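Local coordinates for cell division protein FtsI/penicillin binding protein 2 (Legionella pneumophila subsp. pneumophila ATCC 43290, PDB 4ZTK) that probably acts as a D,D-transpeptidase that cross-links septal peptidoglycan during cell division, as penicillin-binding proteins of the FtsI family do, at residues 224-229 against 264-269. Numbering follows the deposited sequence.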
loop_
_atom_site.group_PDB
_atom_site.type_symbol
_atom_site.label_atom_id
_atom_site.label_comp_id
_atom_site.label_asym_id
_atom_site.label_seq_id
_atom_site.Cartn_x
_atom_site.Cartn_y
_atom_site.Cartn_z
ATOM N N HIS A 224 8.133 -12.038 4.668
ATOM C CA HIS A 224 7.402 -13.160 5.253
ATOM C C HIS A 224 6.086 -12.683 5.871
ATOM O O HIS A 224 5.044 -13.322 5.720
ATOM C CB HIS A 224 8.257 -13.860 6.308
ATOM C CG HIS A 224 7.586 -15.033 6.953
ATOM N ND1 HIS A 224 7.423 -16.243 6.313
ATOM C CD2 HIS A 224 7.041 -15.181 8.185
ATOM C CE1 HIS A 224 6.807 -17.087 7.123
ATOM N NE2 HIS A 224 6.564 -16.467 8.264
HETATM N N MSE A 225 6.141 -11.548 6.558
HETATM C CA MSE A 225 4.952 -10.972 7.178
HETATM C C MSE A 225 3.921 -10.544 6.144
HETATM O O MSE A 225 2.719 -10.705 6.355
HETATM C CB MSE A 225 5.328 -9.782 8.065
HETATM C CG MSE A 225 6.045 -10.174 9.350
HETATM SE SE MSE A 225 6.341 -8.649 10.538
HETATM C CE MSE A 225 7.172 -9.596 12.029
ATOM N N LEU A 226 4.391 -9.997 5.028
ATOM C CA LEU A 226 3.488 -9.581 3.959
ATOM C C LEU A 226 2.875 -10.764 3.201
ATOM O O LEU A 226 1.740 -10.682 2.739
ATOM C CB LEU A 226 4.203 -8.647 2.995
ATOM C CG LEU A 226 4.418 -7.239 3.538
ATOM C CD1 LEU A 226 5.210 -6.403 2.546
ATOM C CD2 LEU A 226 3.074 -6.594 3.838
ATOM N N GLU A 227 3.629 -11.852 3.062
ATOM C CA GLU A 227 3.091 -13.078 2.471
ATOM C C GLU A 227 2.037 -13.683 3.387
ATOM O O GLU A 227 0.995 -14.162 2.935
ATOM C CB GLU A 227 4.196 -14.112 2.248
ATOM C CG GLU A 227 5.081 -13.851 1.058
ATOM C CD GLU A 227 5.990 -15.030 0.745
ATOM O OE1 GLU A 227 7.220 -14.829 0.661
ATOM O OE2 GLU A 227 5.473 -16.157 0.581
ATOM N N ASN A 228 2.331 -13.664 4.683
ATOM C CA ASN A 228 1.424 -14.195 5.684
ATOM C C ASN A 228 0.166 -13.350 5.819
ATOM O O ASN A 228 -0.916 -13.871 6.094
ATOM C CB ASN A 228 2.131 -14.300 7.032
ATOM C CG ASN A 228 1.288 -14.997 8.071
ATOM O OD1 ASN A 228 0.949 -16.169 7.921
ATOM N ND2 ASN A 228 0.947 -14.280 9.137
ATOM N N ALA A 229 0.309 -12.042 5.621
ATOM C CA ALA A 229 -0.840 -11.136 5.629
ATOM C C ALA A 229 -1.825 -11.471 4.506
ATOM O O ALA A 229 -3.015 -11.173 4.603
ATOM C CB ALA A 229 -0.379 -9.693 5.508
ATOM N N ALA A 264 -1.799 -2.731 -1.405
ATOM C CA ALA A 264 -0.475 -2.513 -1.959
ATOM C C ALA A 264 0.325 -3.789 -1.802
ATOM O O ALA A 264 0.284 -4.423 -0.755
ATOM C CB ALA A 264 0.215 -1.371 -1.234
ATOM N N GLY A 265 1.054 -4.172 -2.841
ATOM C CA GLY A 265 1.835 -5.387 -2.769
ATOM C C GLY A 265 2.748 -5.618 -3.954
ATOM O O GLY A 265 2.945 -4.737 -4.789
ATOM N N TYR A 266 3.314 -6.817 -4.023
ATOM C CA TYR A 266 4.228 -7.160 -5.098
ATOM C C TYR A 266 4.244 -8.668 -5.326
ATOM O O TYR A 266 3.891 -9.442 -4.434
ATOM C CB TYR A 266 5.631 -6.611 -4.817
ATOM C CG TYR A 266 6.205 -7.023 -3.477
ATOM C CD1 TYR A 266 6.849 -8.243 -3.324
ATOM C CD2 TYR A 266 6.116 -6.189 -2.372
ATOM C CE1 TYR A 266 7.383 -8.627 -2.108
ATOM C CE2 TYR A 266 6.653 -6.559 -1.148
ATOM C CZ TYR A 266 7.282 -7.782 -1.024
ATOM O OH TYR A 266 7.814 -8.169 0.186
ATOM N N VAL A 267 4.652 -9.078 -6.525
ATOM C CA VAL A 267 4.474 -10.459 -6.959
ATOM C C VAL A 267 5.466 -10.802 -8.073
ATOM O O VAL A 267 5.769 -9.949 -8.908
ATOM C CB VAL A 267 3.012 -10.686 -7.447
ATOM C CG1 VAL A 267 2.719 -9.864 -8.695
ATOM C CG2 VAL A 267 2.733 -12.150 -7.709
ATOM N N PRO A 268 6.029 -12.029 -8.060
ATOM C CA PRO A 268 5.979 -13.035 -6.990
ATOM C C PRO A 268 6.779 -12.545 -5.791
ATOM O O PRO A 268 7.750 -11.827 -5.986
ATOM C CB PRO A 268 6.670 -14.256 -7.616
ATOM C CG PRO A 268 6.610 -14.028 -9.100
ATOM C CD PRO A 268 6.731 -12.535 -9.253
ATOM N N ALA A 269 6.382 -12.915 -4.578
ATOM C CA ALA A 269 7.036 -12.384 -3.383
ATOM C C ALA A 269 8.518 -12.749 -3.313
ATOM O O ALA A 269 9.344 -11.933 -2.905
ATOM C CB ALA A 269 6.315 -12.845 -2.132
#
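The aromatic ring of Y266 is met obliquely by L226 near the ring's hydroxyl end: CD1 of L226 lies 3.9 Å from Y266 OH and 4.0 Å from Y266 CE2. At the ring's edge, in its plane, is the backbone oxygen of A269, 3.9 Å from Y266 CE1. L199 and A200 of helix 189-200 also touch the tyrosine. Its side chain leaves the strand between the backbone N and the carbonyl carbon (chi1 54°) and reaches across to the helix, crossing the leucine at about a right angle. The hydroxyl is held by a hydrogen bond to N223 OD1, one turn ahead of E227, so a single residue combines apolar contact with a polar tie to helix 216-231.

In the penicillin-binding transpeptidase fold, this pairing illustrates how a helix can be fitted to the edge of an antiparallel sheet, touching both outermost strand 246-253 and its neighbour 259-267; A246 of the former is touched by L226, Y266 and A269 alike. L226 also touches K248, probably the lysine of the KTG motif lining the active site in this family, and the backbone of L226 is hydrogen-bonded to that of G247.

Beyond the strand, a cis peptide precedes P268, and A269 then directs its methyl toward the helix. E227 comes alongside it: CG stands anti to the carbonyl carbon (chi1 -77°) and the chain runs on extended, bringing CG within 3.6 Å and OE1 within 3.5 Å of A269 CB. No hydrogen bond joins the two segments directly; the CA atoms of E227 and A269 approach to 7.1 Å.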